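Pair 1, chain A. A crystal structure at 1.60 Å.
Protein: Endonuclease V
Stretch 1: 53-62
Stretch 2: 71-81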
# COMPACT_ATOMS: atom_id res chain seq x y z
N ARG A 53 -27.57 -25.39 -11.67
CA ARG A 53 -28.63 -24.48 -12.06
C ARG A 53 -28.02 -23.17 -12.56
O ARG A 53 -26.91 -22.82 -12.17
CB ARG A 53 -29.61 -24.24 -10.91
CG ARG A 53 -28.99 -23.92 -9.57
CD ARG A 53 -29.80 -24.60 -8.47
NE ARG A 53 -29.65 -23.94 -7.17
CZ ARG A 53 -30.29 -22.83 -6.82
NH1 ARG A 53 -31.12 -22.24 -7.68
NH2 ARG A 53 -30.10 -22.31 -5.62
N ASP A 54 -28.75 -22.47 -13.42
CA ASP A 54 -28.27 -21.22 -14.01
C ASP A 54 -28.32 -20.07 -13.02
O ASP A 54 -28.98 -19.06 -13.26
CB ASP A 54 -29.11 -20.88 -15.25
CG ASP A 54 -28.30 -20.20 -16.34
OD1 ASP A 54 -28.90 -19.70 -17.31
OD2 ASP A 54 -27.05 -20.19 -16.24
N VAL A 55 -27.60 -20.21 -11.91
CA VAL A 55 -27.58 -19.19 -10.89
C VAL A 55 -26.15 -18.76 -10.55
O VAL A 55 -25.21 -19.55 -10.67
CB VAL A 55 -28.29 -19.69 -9.60
CG1 VAL A 55 -28.24 -18.62 -8.53
CG2 VAL A 55 -29.73 -20.06 -9.92
N VAL A 56 -26.00 -17.50 -10.14
CA VAL A 56 -24.71 -16.97 -9.76
C VAL A 56 -24.89 -16.24 -8.43
O VAL A 56 -25.92 -15.61 -8.20
CB VAL A 56 -24.13 -16.01 -10.85
CG1 VAL A 56 -25.10 -14.88 -11.15
CG2 VAL A 56 -22.77 -15.47 -10.41
N VAL A 57 -23.91 -16.39 -7.54
CA VAL A 57 -23.98 -15.75 -6.24
C VAL A 57 -22.83 -14.78 -6.09
O VAL A 57 -21.67 -15.14 -6.32
CB VAL A 57 -23.92 -16.79 -5.10
CG1 VAL A 57 -23.79 -16.08 -3.76
CG2 VAL A 57 -25.18 -17.65 -5.12
N ALA A 58 -23.15 -13.54 -5.73
CA ALA A 58 -22.13 -12.52 -5.55
C ALA A 58 -21.98 -12.16 -4.09
O ALA A 58 -22.93 -12.23 -3.31
CB ALA A 58 -22.50 -11.28 -6.34
N ALA A 59 -20.76 -11.78 -3.72
CA ALA A 59 -20.48 -11.37 -2.35
C ALA A 59 -19.69 -10.08 -2.38
O ALA A 59 -18.87 -9.85 -3.27
CB ALA A 59 -19.69 -12.45 -1.61
N ALA A 60 -19.96 -9.22 -1.40
CA ALA A 60 -19.24 -7.97 -1.26
C ALA A 60 -18.82 -7.93 0.20
O ALA A 60 -19.65 -8.08 1.09
CB ALA A 60 -20.14 -6.79 -1.59
N VAL A 61 -17.52 -7.77 0.44
CA VAL A 61 -17.01 -7.71 1.80
C VAL A 61 -16.25 -6.41 1.98
O VAL A 61 -15.26 -6.16 1.30
CB VAL A 61 -16.07 -8.89 2.10
CG1 VAL A 61 -15.56 -8.78 3.54
CG2 VAL A 61 -16.81 -10.21 1.91
N VAL A 62 -16.74 -5.58 2.90
CA VAL A 62 -16.15 -4.28 3.18
C VAL A 62 -15.16 -4.36 4.33
O VAL A 62 -15.47 -4.88 5.40
CB VAL A 62 -17.23 -3.25 3.56
CG1 VAL A 62 -16.61 -1.87 3.69
CG2 VAL A 62 -18.34 -3.25 2.53
N VAL A 71 -15.83 -4.96 8.22
CA VAL A 71 -16.80 -4.08 8.85
C VAL A 71 -18.22 -4.31 8.33
O VAL A 71 -19.19 -3.89 8.97
CB VAL A 71 -16.43 -2.59 8.68
CG1 VAL A 71 -15.11 -2.32 9.38
CG2 VAL A 71 -16.34 -2.24 7.21
N ALA A 72 -18.35 -4.99 7.19
CA ALA A 72 -19.67 -5.26 6.62
C ALA A 72 -19.56 -6.27 5.49
O ALA A 72 -18.51 -6.40 4.87
CB ALA A 72 -20.28 -3.97 6.10
N GLU A 73 -20.65 -6.98 5.23
CA GLU A 73 -20.67 -7.96 4.15
C GLU A 73 -22.09 -8.20 3.68
O GLU A 73 -23.04 -7.98 4.43
CB GLU A 73 -20.03 -9.28 4.60
CG GLU A 73 -20.73 -9.94 5.76
CD GLU A 73 -20.03 -11.22 6.21
OE1 GLU A 73 -18.80 -11.17 6.44
OE2 GLU A 73 -20.70 -12.26 6.33
N ALA A 74 -22.24 -8.64 2.44
CA ALA A 74 -23.56 -8.91 1.88
C ALA A 74 -23.42 -9.83 0.68
O ALA A 74 -22.38 -9.86 0.03
CB ALA A 74 -24.23 -7.61 1.47
N THR A 75 -24.46 -10.60 0.40
CA THR A 75 -24.46 -11.49 -0.75
C THR A 75 -25.79 -11.35 -1.48
O THR A 75 -26.75 -10.80 -0.94
CB THR A 75 -24.27 -12.97 -0.36
OG1 THR A 75 -25.33 -13.37 0.52
CG2 THR A 75 -22.93 -13.18 0.32
N ALA A 76 -25.82 -11.84 -2.71
CA ALA A 76 -27.03 -11.80 -3.51
C ALA A 76 -27.02 -13.02 -4.43
O ALA A 76 -25.96 -13.48 -4.85
CB ALA A 76 -27.08 -10.53 -4.34
N VAL A 77 -28.21 -13.54 -4.72
CA VAL A 77 -28.35 -14.69 -5.60
C VAL A 77 -29.05 -14.19 -6.85
O VAL A 77 -30.05 -13.49 -6.76
CB VAL A 77 -29.21 -15.78 -4.94
CG1 VAL A 77 -29.42 -16.93 -5.91
CG2 VAL A 77 -28.54 -16.28 -3.66
N GLY A 78 -28.53 -14.54 -8.02
CA GLY A 78 -29.17 -14.08 -9.24
C GLY A 78 -29.21 -15.08 -10.37
O GLY A 78 -28.52 -16.10 -10.35
N GLU A 79 -30.04 -14.79 -11.36
CA GLU A 79 -30.15 -15.63 -12.54
C GLU A 79 -28.99 -15.22 -13.45
O GLU A 79 -28.76 -14.03 -13.65
CB GLU A 79 -31.47 -15.37 -13.27
CG GLU A 79 -32.71 -15.87 -12.54
CD GLU A 79 -33.99 -15.42 -13.23
OE1 GLU A 79 -34.00 -15.37 -14.48
OE2 GLU A 79 -34.99 -15.14 -12.53
N VAL A 80 -28.26 -16.19 -13.98
CA VAL A 80 -27.16 -15.87 -14.88
C VAL A 80 -27.80 -15.09 -16.03
O VAL A 80 -28.73 -15.57 -16.68
CB VAL A 80 -26.46 -17.14 -15.38
CG1 VAL A 80 -25.44 -16.79 -16.46
CG2 VAL A 80 -25.77 -17.82 -14.21
N SER A 81 -27.31 -13.87 -16.25
CA SER A 81 -27.90 -12.98 -17.24
C SER A 81 -27.35 -12.92 -18.66
O SER A 81 -27.74 -12.05 -19.44
CB SER A 81 -27.93 -11.56 -16.66
OG SER A 81 -26.67 -11.23 -16.11
O HOH W 1 -30.66 -17.54 -16.65

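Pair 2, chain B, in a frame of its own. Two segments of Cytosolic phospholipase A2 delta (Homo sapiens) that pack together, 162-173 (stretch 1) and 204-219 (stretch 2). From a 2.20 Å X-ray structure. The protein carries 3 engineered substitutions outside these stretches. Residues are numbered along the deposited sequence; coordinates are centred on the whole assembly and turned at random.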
# COMPACT_ATOMS: atom_id res chain seq x y z
N ALA B 162 14.89 -11.09 5.15
CA ALA B 162 15.87 -10.07 5.40
C ALA B 162 17.25 -10.72 5.41
O ALA B 162 17.56 -11.56 6.28
CB ALA B 162 15.58 -9.40 6.73
N ARG B 163 18.07 -10.36 4.43
CA ARG B 163 19.43 -10.89 4.31
C ARG B 163 20.30 -10.27 5.38
O ARG B 163 20.01 -9.17 5.86
CB ARG B 163 20.00 -10.57 2.93
CG ARG B 163 19.20 -11.11 1.76
CD ARG B 163 19.15 -12.63 1.76
NE ARG B 163 20.50 -13.20 1.65
CZ ARG B 163 21.15 -13.45 0.51
NH1 ARG B 163 20.58 -13.20 -0.67
NH2 ARG B 163 22.38 -13.95 0.55
N GLU B 164 21.37 -10.98 5.77
CA GLU B 164 22.31 -10.44 6.75
C GLU B 164 22.95 -9.16 6.19
O GLU B 164 23.36 -9.14 5.03
CB GLU B 164 23.41 -11.46 7.08
CG GLU B 164 24.29 -11.03 8.25
CD GLU B 164 25.40 -12.03 8.55
OE1 GLU B 164 26.45 -11.59 9.05
OE2 GLU B 164 25.24 -13.24 8.29
N LEU B 165 23.00 -8.12 7.00
CA LEU B 165 23.46 -6.81 6.54
C LEU B 165 24.74 -6.43 7.26
O LEU B 165 24.82 -6.55 8.49
CB LEU B 165 22.41 -5.72 6.78
CG LEU B 165 22.17 -4.69 5.68
CD1 LEU B 165 21.73 -5.38 4.40
CD2 LEU B 165 21.12 -3.70 6.13
N SER B 166 25.73 -5.99 6.50
CA SER B 166 26.93 -5.37 7.05
C SER B 166 26.87 -3.86 6.85
O SER B 166 26.20 -3.36 5.94
CB SER B 166 28.17 -5.95 6.39
OG SER B 166 28.28 -7.34 6.65
N CYS B 167 27.55 -3.15 7.73
CA CYS B 167 27.56 -1.70 7.74
C CYS B 167 29.03 -1.25 7.71
O CYS B 167 29.85 -1.76 8.47
CB CYS B 167 26.88 -1.19 9.02
SG CYS B 167 25.06 -1.35 9.31
N LEU B 168 29.38 -0.32 6.81
CA LEU B 168 30.76 0.18 6.74
C LEU B 168 30.83 1.69 6.85
O LEU B 168 30.19 2.41 6.07
CB LEU B 168 31.46 -0.40 5.50
CG LEU B 168 32.23 0.32 4.38
CD1 LEU B 168 32.72 1.74 4.64
CD2 LEU B 168 33.41 -0.57 4.00
N ASP B 169 31.60 2.16 7.83
CA ASP B 169 31.75 3.60 8.09
C ASP B 169 33.09 4.12 7.60
O ASP B 169 34.13 3.51 7.85
CB ASP B 169 31.63 3.88 9.59
CG ASP B 169 30.19 3.96 10.06
OD1 ASP B 169 29.30 4.32 9.26
OD2 ASP B 169 29.95 3.68 11.26
N VAL B 170 33.07 5.26 6.90
CA VAL B 170 34.28 5.90 6.41
C VAL B 170 34.39 7.30 7.01
O VAL B 170 33.53 8.15 6.78
CB VAL B 170 34.26 6.02 4.87
CG1 VAL B 170 35.59 6.55 4.37
CG2 VAL B 170 33.97 4.68 4.22
N HIS B 171 35.45 7.53 7.78
CA HIS B 171 35.69 8.83 8.43
C HIS B 171 36.91 9.51 7.83
O HIS B 171 37.81 8.86 7.33
CB HIS B 171 35.87 8.65 9.94
CG HIS B 171 34.63 8.16 10.62
ND1 HIS B 171 33.60 9.00 10.99
CD2 HIS B 171 34.24 6.91 10.97
CE1 HIS B 171 32.63 8.29 11.55
NE2 HIS B 171 33.00 7.02 11.55
N LEU B 172 36.93 10.84 7.89
CA LEU B 172 37.88 11.63 7.12
C LEU B 172 38.51 12.79 7.89
O LEU B 172 37.81 13.69 8.36
CB LEU B 172 37.19 12.12 5.85
CG LEU B 172 37.73 13.34 5.11
CD1 LEU B 172 39.22 13.24 4.82
CD2 LEU B 172 36.95 13.54 3.83
N ASP B 173 39.84 12.77 7.98
CA ASP B 173 40.64 13.90 8.45
C ASP B 173 40.95 14.82 7.30
O ASP B 173 40.06 15.43 6.75
CB ASP B 173 41.96 13.43 9.07
CG ASP B 173 41.77 12.73 10.40
OD1 ASP B 173 40.93 13.19 11.20
OD2 ASP B 173 42.49 11.75 10.66
N PHE B 204 32.65 17.10 -1.38
CA PHE B 204 33.81 17.97 -1.34
C PHE B 204 34.49 17.84 0.02
O PHE B 204 33.87 17.47 1.01
CB PHE B 204 33.42 19.42 -1.62
CG PHE B 204 32.94 19.64 -3.02
CD1 PHE B 204 31.60 19.90 -3.29
CD2 PHE B 204 33.83 19.58 -4.08
CE1 PHE B 204 31.16 20.09 -4.59
CE2 PHE B 204 33.40 19.77 -5.38
CZ PHE B 204 32.07 20.03 -5.64
N LEU B 205 35.79 18.11 0.06
CA LEU B 205 36.53 18.04 1.31
C LEU B 205 36.10 19.18 2.22
O LEU B 205 35.89 20.30 1.76
CB LEU B 205 38.03 18.08 1.06
CG LEU B 205 38.62 16.91 0.27
CD1 LEU B 205 40.13 17.04 0.20
CD2 LEU B 205 38.22 15.57 0.88
N GLY B 206 35.94 18.87 3.51
CA GLY B 206 35.34 19.79 4.48
C GLY B 206 33.82 19.69 4.52
O GLY B 206 33.22 19.65 5.60
N THR B 207 33.20 19.67 3.35
CA THR B 207 31.75 19.59 3.22
C THR B 207 31.16 18.23 3.68
O THR B 207 30.02 18.20 4.12
CB THR B 207 31.33 19.96 1.78
OG1 THR B 207 31.68 21.32 1.54
CG2 THR B 207 29.84 19.79 1.52
N ALA B 208 31.93 17.14 3.61
CA ALA B 208 31.49 15.86 4.21
C ALA B 208 32.51 15.28 5.18
O ALA B 208 33.69 15.16 4.85
CB ALA B 208 31.15 14.83 3.15
N SER B 209 32.03 14.89 6.35
CA SER B 209 32.87 14.35 7.42
C SER B 209 32.88 12.81 7.45
O SER B 209 33.94 12.19 7.59
CB SER B 209 32.39 14.90 8.77
OG SER B 209 31.22 14.24 9.23
N ALA B 210 31.70 12.20 7.32
CA ALA B 210 31.53 10.75 7.52
C ALA B 210 30.56 10.12 6.52
O ALA B 210 29.70 10.81 5.97
CB ALA B 210 31.04 10.48 8.94
N PHE B 211 30.72 8.82 6.29
CA PHE B 211 29.88 8.08 5.35
C PHE B 211 29.54 6.69 5.88
O PHE B 211 30.37 6.04 6.52
CB PHE B 211 30.58 7.90 4.01
CG PHE B 211 31.09 9.18 3.42
CD1 PHE B 211 30.32 9.90 2.52
CD2 PHE B 211 32.35 9.67 3.76
CE1 PHE B 211 30.78 11.09 1.98
CE2 PHE B 211 32.82 10.85 3.23
CZ PHE B 211 32.04 11.56 2.33
N ARG B 212 28.32 6.25 5.60
CA ARG B 212 27.88 4.91 5.95
C ARG B 212 27.37 4.21 4.70
O ARG B 212 26.59 4.78 3.94
CB ARG B 212 26.76 5.00 7.00
CG ARG B 212 25.99 3.70 7.26
CD ARG B 212 26.49 2.94 8.46
NE ARG B 212 26.30 3.70 9.68
CZ ARG B 212 26.70 3.28 10.87
NH1 ARG B 212 27.32 2.11 11.01
NH2 ARG B 212 26.49 4.04 11.93
N PHE B 213 27.83 2.98 4.48
CA PHE B 213 27.28 2.11 3.45
C PHE B 213 26.63 0.90 4.10
O PHE B 213 27.18 0.32 5.04
CB PHE B 213 28.36 1.62 2.50
CG PHE B 213 28.93 2.69 1.61
CD1 PHE B 213 28.46 2.86 0.31
CD2 PHE B 213 29.96 3.50 2.05
CE1 PHE B 213 29.00 3.84 -0.52
CE2 PHE B 213 30.50 4.48 1.23
CZ PHE B 213 30.02 4.65 -0.06
N HIS B 214 25.46 0.52 3.58
CA HIS B 214 24.81 -0.71 3.98
C HIS B 214 24.81 -1.66 2.81
O HIS B 214 24.47 -1.28 1.69
CB HIS B 214 23.37 -0.42 4.40
CG HIS B 214 23.25 0.56 5.52
ND1 HIS B 214 23.29 1.92 5.32
CD2 HIS B 214 23.07 0.38 6.85
CE1 HIS B 214 23.14 2.54 6.48
NE2 HIS B 214 23.01 1.62 7.42
N TYR B 215 25.19 -2.91 3.06
CA TYR B 215 25.29 -3.90 2.01
C TYR B 215 25.20 -5.30 2.59
O TYR B 215 25.49 -5.53 3.76
CB TYR B 215 26.61 -3.73 1.24
CG TYR B 215 27.82 -3.85 2.12
CD1 TYR B 215 28.59 -5.00 2.12
CD2 TYR B 215 28.17 -2.81 2.99
CE1 TYR B 215 29.70 -5.12 2.95
CE2 TYR B 215 29.26 -2.92 3.81
CZ TYR B 215 30.02 -4.07 3.79
OH TYR B 215 31.11 -4.16 4.61
N MET B 216 24.80 -6.24 1.76
CA MET B 216 24.68 -7.62 2.17
C MET B 216 26.02 -8.25 2.53
O MET B 216 26.98 -8.16 1.76
CB MET B 216 24.05 -8.43 1.05
CG MET B 216 22.54 -8.32 0.97
SD MET B 216 21.92 -9.07 -0.53
CE MET B 216 22.68 -10.66 -0.50
N ALA B 217 26.06 -8.92 3.68
CA ALA B 217 27.25 -9.62 4.13
C ALA B 217 27.68 -10.71 3.15
O ALA B 217 28.86 -11.00 3.03
CB ALA B 217 27.02 -10.23 5.51
N ALA B 218 26.72 -11.29 2.42
CA ALA B 218 27.01 -12.34 1.45
C ALA B 218 27.67 -11.89 0.14
O ALA B 218 28.06 -12.74 -0.67
CB ALA B 218 25.73 -13.12 1.13
N LEU B 219 27.80 -10.59 -0.08
CA LEU B 219 28.45 -10.11 -1.30
C LEU B 219 29.97 -10.27 -1.26
O LEU B 219 30.60 -10.08 -0.21
CB LEU B 219 28.16 -8.63 -1.55
CG LEU B 219 27.06 -8.13 -2.50
CD1 LEU B 219 25.95 -9.15 -2.68
CD2 LEU B 219 26.48 -6.79 -2.04
O HOH W 2 23.94 -11.05 3.17

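Both pairs are two antiparallel β-strands in register, and 14 central residues superpose with an RMSD of 0.4 Å over N, CA and C. The strand axes approach to 4.7 Å in pair 1 and 4.6 Å in pair 2, with angles between N-to-C directions of 177° and 152°. Val A56, Ala A58 and Ala A60 match Ser B166, Leu B168 and Val B170; their partners Gly A78, Ala A76 and Ala A74 match Tyr B215, Phe B213 and Phe B211. At each of these pairs the backbones exchange two hydrogen bonds, as in Ala A58 N to Ala A76 O (2.9 Å) and Leu B168 N to Phe B213 O (2.9 Å). The ladder ends alike at Asp A54 and Glu B164, whose carbonyls accept from the matched amides: Val A80 N to Asp A54 O and Ala B217 N to Glu B164 O, both 3.0 Å. A water bonds to each of these ends differently, donating to Asp A54 OD1 (2.9 Å) and Val A80 O (2.8 Å) in pair 1, but donating to Glu B164 O (2.7 Å) and accepting from Ala B218 N (2.9 Å) in pair 2.

The side chains differ in bulk on the face carrying Ala A58, Ala A60, Ala A74 and Ala A76. Methyl groups keep this face low in pair 1, and Gly A78 adds no side chain opposite Val A56. In pair 2 the matched face is built from Leu B168, Val B170, Phe B211, Phe B213 and Tyr B215. The Tyr B215 ring, at the glycine position, leans to the other strand: Ser B166 CB lies over its face, 4.0 Å from the ring centroid, while Leu B168 CB meets its edge at CE2 of Tyr B215 (3.7 Å). The larger side chains accompany a larger buried surface, 1134 Å² against 781 Å².

On the other face, Val A57 and Val A77 make an apolar contact, CG2 to CG2 at 3.9 Å; the matched Cys B167 and His B214 instead place SG of Cys B167 3.6 Å from CD2 of His B214, oblique to the ring. Ala A59 CB touches Thr A75 CG2 at 3.8 Å, whereas Asp B169 and Arg B212 form a salt bridge, OD2 of Asp B169 to NH1 of Arg B212 at 3.1 Å. That oxygen lies over the guanidinium face, so charge alone holds the pair and no N-H points at it.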